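Local coordinates for protein succinate-semialdehyde dehydrogenase (Synechococcus sp., PDB 4ITA) that probably oxidises succinic semialdehyde to succinate, using a nicotinamide cofactor held in a Rossmann-fold domain of the aldehyde dehydrogenase type, at residues E282-K287 with P345-E350; G294-P299 with I303-T308. All blocks are in the same frame, centred on the assembly; numbering follows the deposited sequence.

Contact 1 of 2, residues E282-K287 with P345-E350; sequences EKLHLK and PTILTE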
loop_
_atom_site.group_PDB
_atom_site.type_symbol
_atom_site.label_atom_id
_atom_site.label_comp_id
_atom_site.label_asym_id
_atom_site.label_seq_id
_atom_site.Cartn_x
_atom_site.Cartn_y
_atom_site.Cartn_z
ATOM N N GLU A 282 -2.038 42.110 -9.115
ATOM C CA GLU A 282 -1.872 42.920 -10.322
ATOM C C GLU A 282 -0.801 42.309 -11.215
ATOM O O GLU A 282 -0.979 42.185 -12.427
ATOM C CB GLU A 282 -1.509 44.376 -9.985
ATOM C CG GLU A 282 -1.047 45.172 -11.219
ATOM C CD GLU A 282 -0.886 46.667 -10.977
ATOM O OE1 GLU A 282 -1.912 47.356 -10.828
ATOM O OE2 GLU A 282 0.267 47.159 -10.966
ATOM N N LYS A 283 0.317 41.929 -10.607
ATOM C CA LYS A 283 1.422 41.339 -11.350
ATOM C C LYS A 283 1.062 39.977 -11.949
ATOM O O LYS A 283 1.504 39.648 -13.053
ATOM C CB LYS A 283 2.685 41.277 -10.483
ATOM C CG LYS A 283 3.277 42.663 -10.243
ATOM C CD LYS A 283 4.497 42.650 -9.337
ATOM C CE LYS A 283 5.182 44.012 -9.362
ATOM N NZ LYS A 283 6.275 44.111 -8.360
ATOM N N LEU A 284 0.241 39.202 -11.242
ATOM C CA LEU A 284 -0.199 37.903 -11.751
ATOM C C LEU A 284 -1.119 38.112 -12.954
ATOM O O LEU A 284 -1.004 37.437 -13.981
ATOM C CB LEU A 284 -0.937 37.133 -10.654
ATOM C CG LEU A 284 -1.259 35.674 -10.986
ATOM C CD1 LEU A 284 -0.008 34.825 -10.852
ATOM C CD2 LEU A 284 -2.381 35.150 -10.098
ATOM N N HIS A 285 -2.036 39.062 -12.805
ATOM C CA HIS A 285 -2.942 39.484 -13.866
ATOM C C HIS A 285 -2.150 39.864 -15.123
ATOM O O HIS A 285 -2.417 39.368 -16.214
ATOM C CB HIS A 285 -3.751 40.679 -13.344
ATOM C CG HIS A 285 -4.839 41.149 -14.257
ATOM N ND1 HIS A 285 -5.675 42.190 -13.921
ATOM C CD2 HIS A 285 -5.233 40.731 -15.484
ATOM C CE1 HIS A 285 -6.538 42.394 -14.898
ATOM N NE2 HIS A 285 -6.291 41.522 -15.861
ATOM N N LEU A 286 -1.151 40.726 -14.960
ATOM C CA LEU A 286 -0.305 41.144 -16.074
ATOM C C LEU A 286 0.430 39.975 -16.735
ATOM O O LEU A 286 0.496 39.891 -17.961
ATOM C CB LEU A 286 0.693 42.199 -15.589
ATOM C CG LEU A 286 0.057 43.530 -15.164
ATOM C CD1 LEU A 286 1.060 44.365 -14.375
ATOM C CD2 LEU A 286 -0.443 44.299 -16.376
ATOM N N LYS A 287 0.977 39.070 -15.927
ATOM C CA LYS A 287 1.725 37.945 -16.480
ATOM C C LYS A 287 0.803 37.010 -17.269
ATOM O O LYS A 287 1.129 36.582 -18.377
ATOM C CB LYS A 287 2.466 37.192 -15.370
ATOM C CG LYS A 287 3.685 36.419 -15.852
ATOM C CD LYS A 287 4.789 37.367 -16.313
ATOM C CE LYS A 287 5.862 36.636 -17.110
ATOM N NZ LYS A 287 6.797 37.580 -17.794
ATOM N N PRO A 345 -5.905 31.655 -20.359
ATOM C CA PRO A 345 -5.531 31.913 -18.965
ATOM C C PRO A 345 -6.596 32.764 -18.286
ATOM O O PRO A 345 -7.035 33.774 -18.840
ATOM C CB PRO A 345 -4.222 32.689 -19.106
ATOM C CG PRO A 345 -3.619 32.136 -20.369
ATOM C CD PRO A 345 -4.793 31.923 -21.290
ATOM N N THR A 346 -7.010 32.344 -17.098
ATOM C CA THR A 346 -8.155 32.932 -16.426
ATOM C C THR A 346 -7.841 33.118 -14.951
ATOM O O THR A 346 -7.166 32.287 -14.345
ATOM C CB THR A 346 -9.393 32.021 -16.581
ATOM O OG1 THR A 346 -9.745 31.919 -17.965
ATOM C CG2 THR A 346 -10.597 32.549 -15.801
ATOM N N ILE A 347 -8.326 34.217 -14.376
ATOM C CA ILE A 347 -8.184 34.455 -12.948
ATOM C C ILE A 347 -9.545 34.775 -12.360
ATOM O O ILE A 347 -10.241 35.669 -12.859
ATOM C CB ILE A 347 -7.204 35.611 -12.651
ATOM C CG1 ILE A 347 -5.805 35.293 -13.201
ATOM C CG2 ILE A 347 -7.164 35.910 -11.149
ATOM C CD1 ILE A 347 -4.847 36.477 -13.176
ATOM N N LEU A 348 -9.926 34.023 -11.327
ATOM C CA LEU A 348 -11.175 34.234 -10.598
ATOM C C LEU A 348 -10.880 34.740 -9.195
ATOM O O LEU A 348 -9.986 34.230 -8.504
ATOM C CB LEU A 348 -11.978 32.932 -10.501
ATOM C CG LEU A 348 -12.338 32.208 -11.802
ATOM C CD1 LEU A 348 -13.054 30.897 -11.505
ATOM C CD2 LEU A 348 -13.172 33.091 -12.718
ATOM N N THR A 349 -11.641 35.748 -8.779
ATOM C CA THR A 349 -11.502 36.336 -7.456
ATOM C C THR A 349 -12.870 36.421 -6.792
ATOM O O THR A 349 -13.903 36.209 -7.440
ATOM C CB THR A 349 -10.925 37.758 -7.545
ATOM O OG1 THR A 349 -11.862 38.607 -8.221
ATOM C CG2 THR A 349 -9.597 37.765 -8.305
ATOM N N GLU A 350 -12.868 36.724 -5.498
ATOM C CA GLU A 350 -14.104 36.961 -4.746
ATOM C C GLU A 350 -15.090 35.810 -4.893
ATOM O O GLU A 350 -16.293 36.016 -5.059
ATOM C CB GLU A 350 -14.768 38.272 -5.187
ATOM C CG GLU A 350 -13.883 39.495 -5.078
ATOM C CD GLU A 350 -14.555 40.743 -5.623
ATOM O OE1 GLU A 350 -15.804 40.785 -5.644
ATOM O OE2 GLU A 350 -13.832 41.674 -6.035
#
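The helical turn at 282-287 runs past strand 346-349 with its backbone closest at His285 and Ile347, whose CA atoms are 7.3 Å apart. This is helix-on-sheet packing within the alpha/beta fold of the aldehyde dehydrogenase family: helix 274-289 follows directly on strand 267-273 and lies against one face of the mixed sheet to which strand 346-349 belongs. A single strand side chain carries the contact. Ile347 directs its side chain at the helix, and its terminal methyl CD1 comes closest to the helix backbone, 3.6 Å from His285 CA. The conformation explains this reach. CG1 stands anti to the carbonyl carbon and the chain continues extended beyond it (chi2 169°), which carries CD1 outward from the strand. Leu284 meets the same methyl with one branch, CD2, from the neighbouring helical position. Its chi1 of -171° lays the side chain beside its own carbonyl carbon and brings Leu284 CD2 within 4.2 Å of Ile347 CD1. His285 contributes mainly its main chain and CB, the latter 4.3 Å from Ile347 CD1; its side chain also touches Leu330 and Leu331 of strand 328-331. The contact is thus apolar packing in a buried setting, while the backbone polar groups on the strand side are used within the sheet: Ile347 bonds to Leu330 and Leu331, and both Thr346 and Leu348 pair with Ala367. Farther out, Phe288 of the same helix also touches Ile347, and Leu284 meets Thr253 of helix 245-257, which joins a second helix to this packing. On the helix side, Ile347 CD1 fits over the junction of two residues, 3.8 Å from His285 N and 4.0 Å from Leu284 O.

Contact 2 of 2, residues G294-P299 with I303-T308; sequences GDPMAP and IGPLAT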
loop_
_atom_site.group_PDB
_atom_site.type_symbol
_atom_site.label_atom_id
_atom_site.label_comp_id
_atom_site.label_asym_id
_atom_site.label_seq_id
_atom_site.Cartn_x
_atom_site.Cartn_y
_atom_site.Cartn_z
ATOM N N GLY A 294 -1.673 29.693 -28.839
ATOM C CA GLY A 294 -1.630 29.329 -30.241
ATOM C C GLY A 294 -1.222 27.895 -30.491
ATOM O O GLY A 294 -1.364 27.030 -29.625
ATOM N N ASP A 295 -0.723 27.652 -31.698
ATOM C CA ASP A 295 -0.309 26.322 -32.133
ATOM C C ASP A 295 0.814 25.833 -31.231
ATOM O O ASP A 295 1.860 26.459 -31.151
ATOM C CB ASP A 295 0.184 26.389 -33.584
ATOM C CG ASP A 295 0.392 25.012 -34.206
ATOM O OD1 ASP A 295 0.575 24.024 -33.469
ATOM O OD2 ASP A 295 0.367 24.917 -35.451
ATOM N N PRO A 296 0.596 24.699 -30.545
ATOM C CA PRO A 296 1.617 24.213 -29.612
ATOM C C PRO A 296 2.912 23.752 -30.294
ATOM O O PRO A 296 3.945 23.648 -29.631
ATOM C CB PRO A 296 0.912 23.053 -28.895
ATOM C CG PRO A 296 -0.141 22.591 -29.857
ATOM C CD PRO A 296 -0.618 23.864 -30.524
ATOM N N MET A 297 2.873 23.511 -31.601
ATOM C CA MET A 297 4.104 23.173 -32.317
ATOM C C MET A 297 5.048 24.366 -32.488
ATOM O O MET A 297 6.246 24.182 -32.686
ATOM C CB MET A 297 3.804 22.538 -33.677
ATOM C CG MET A 297 3.384 21.074 -33.619
ATOM S SD MET A 297 4.583 19.885 -32.916
ATOM C CE MET A 297 6.044 20.167 -33.916
ATOM N N ALA A 298 4.519 25.587 -32.393
ATOM C CA ALA A 298 5.347 26.786 -32.507
ATOM C C ALA A 298 6.129 27.031 -31.219
ATOM O O ALA A 298 5.552 27.025 -30.138
ATOM C CB ALA A 298 4.486 27.988 -32.844
ATOM N N PRO A 299 7.450 27.257 -31.324
ATOM C CA PRO A 299 8.281 27.364 -30.117
ATOM C C PRO A 299 7.941 28.552 -29.213
ATOM O O PRO A 299 8.263 28.534 -28.023
ATOM C CB PRO A 299 9.702 27.507 -30.678
ATOM C CG PRO A 299 9.517 27.977 -32.090
ATOM C CD PRO A 299 8.254 27.322 -32.557
ATOM N N ILE A 303 0.600 28.672 -24.391
ATOM C CA ILE A 303 -0.638 27.961 -24.114
ATOM C C ILE A 303 -1.197 27.348 -25.398
ATOM O O ILE A 303 -1.606 28.074 -26.305
ATOM C CB ILE A 303 -1.722 28.920 -23.547
ATOM C CG1 ILE A 303 -1.196 29.722 -22.350
ATOM C CG2 ILE A 303 -2.993 28.155 -23.192
ATOM C CD1 ILE A 303 -0.857 28.883 -21.138
ATOM N N GLY A 304 -1.189 26.020 -25.483
ATOM C CA GLY A 304 -1.899 25.316 -26.541
ATOM C C GLY A 304 -3.335 25.038 -26.129
ATOM O O GLY A 304 -3.802 25.534 -25.105
ATOM N N PRO A 305 -4.047 24.226 -26.916
ATOM C CA PRO A 305 -5.426 23.873 -26.579
ATOM C C PRO A 305 -5.454 22.900 -25.404
ATOM O O PRO A 305 -4.461 22.211 -25.160
ATOM C CB PRO A 305 -5.910 23.148 -27.841
ATOM C CG PRO A 305 -4.657 22.484 -28.363
ATOM C CD PRO A 305 -3.548 23.472 -28.082
ATOM N N LEU A 306 -6.572 22.841 -24.692
ATOM C CA LEU A 306 -6.800 21.754 -23.750
ATOM C C LEU A 306 -6.877 20.442 -24.527
ATOM O O LEU A 306 -7.127 20.439 -25.734
ATOM C CB LEU A 306 -8.084 21.996 -22.961
ATOM C CG LEU A 306 -8.087 23.298 -22.158
ATOM C CD1 LEU A 306 -9.421 23.465 -21.458
ATOM C CD2 LEU A 306 -6.937 23.322 -21.150
ATOM N N ALA A 307 -6.683 19.323 -23.847
ATOM C CA ALA A 307 -6.464 18.071 -24.571
ATOM C C ALA A 307 -7.704 17.508 -25.245
ATOM O O ALA A 307 -7.593 16.816 -26.255
ATOM C CB ALA A 307 -5.859 17.034 -23.671
ATOM N N THR A 308 -8.879 17.752 -24.670
ATOM C CA THR A 308 -10.106 17.141 -25.181
ATOM C C THR A 308 -11.279 18.105 -25.119
ATOM O O THR A 308 -11.264 19.072 -24.358
ATOM C CB THR A 308 -10.516 15.872 -24.384
ATOM O OG1 THR A 308 -11.067 16.253 -23.120
ATOM C CG2 THR A 308 -9.337 14.914 -24.169
#
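Gly294 and Ile303 join the two loop segments through one backbone hydrogen bond, from Gly294 N to Ile303 O at 3.0 Å, with a nearly straight N-H...O angle of 161°. The carbonyl of the same Gly294 faces the next residue, Gly304, whose CA makes a C-H...O contact with Gly294 O at 3.6 Å. Gly304 also brings its main chain under the ring of Pro296, with Pro296 CB 4.3 Å from Gly304 CA. Beyond the glycines two proline rings meet at about a right angle: Pro305 CD lies 3.8 Å from Pro296 CD and 3.9 Å from Pro296 CG. Thr11 touches both rings, and Thr72 of helix 64-75 packs on Pro296. Two side chains from outside help to fix the backbones, Asn260 accepting from Gly304 N through OD1, and Thr301 bonding to Asp295 O through OG1. Pro296 itself is placed by the turn it belongs to. Asp295 holds CG anti to its backbone N (chi1 -169°), which swings the carboxylate to the side of the following residues, and OD1 of Asp295 accepts from Met297 N at 3.0 Å, from above the carboxylate plane. Around the same residues Ala298 N bonds to Asp295 O at 3.1 Å, superimposing an Asx turn on a type I beta turn.

From the N terminus, the chain enters contact 1 on helix 274-289, leaves the helix and soon reaches contact 2, where 294-299 folds back on 303-308 and closes a short loop. It then forms helix 309-325 and strand 328-331 before strand 346-349 returns to helix 274-289 and closes the much longer loop of contact 1, which therefore encloses contact 2 without crossing it. The longer closure joins helix to sheet; the shorter one shapes the connection between two helices. Although their centres lie about 21 Å apart, the two contacts touch directly: Pro345 CG, just before the strand, packs 4.0 Å from Ile303 CG1.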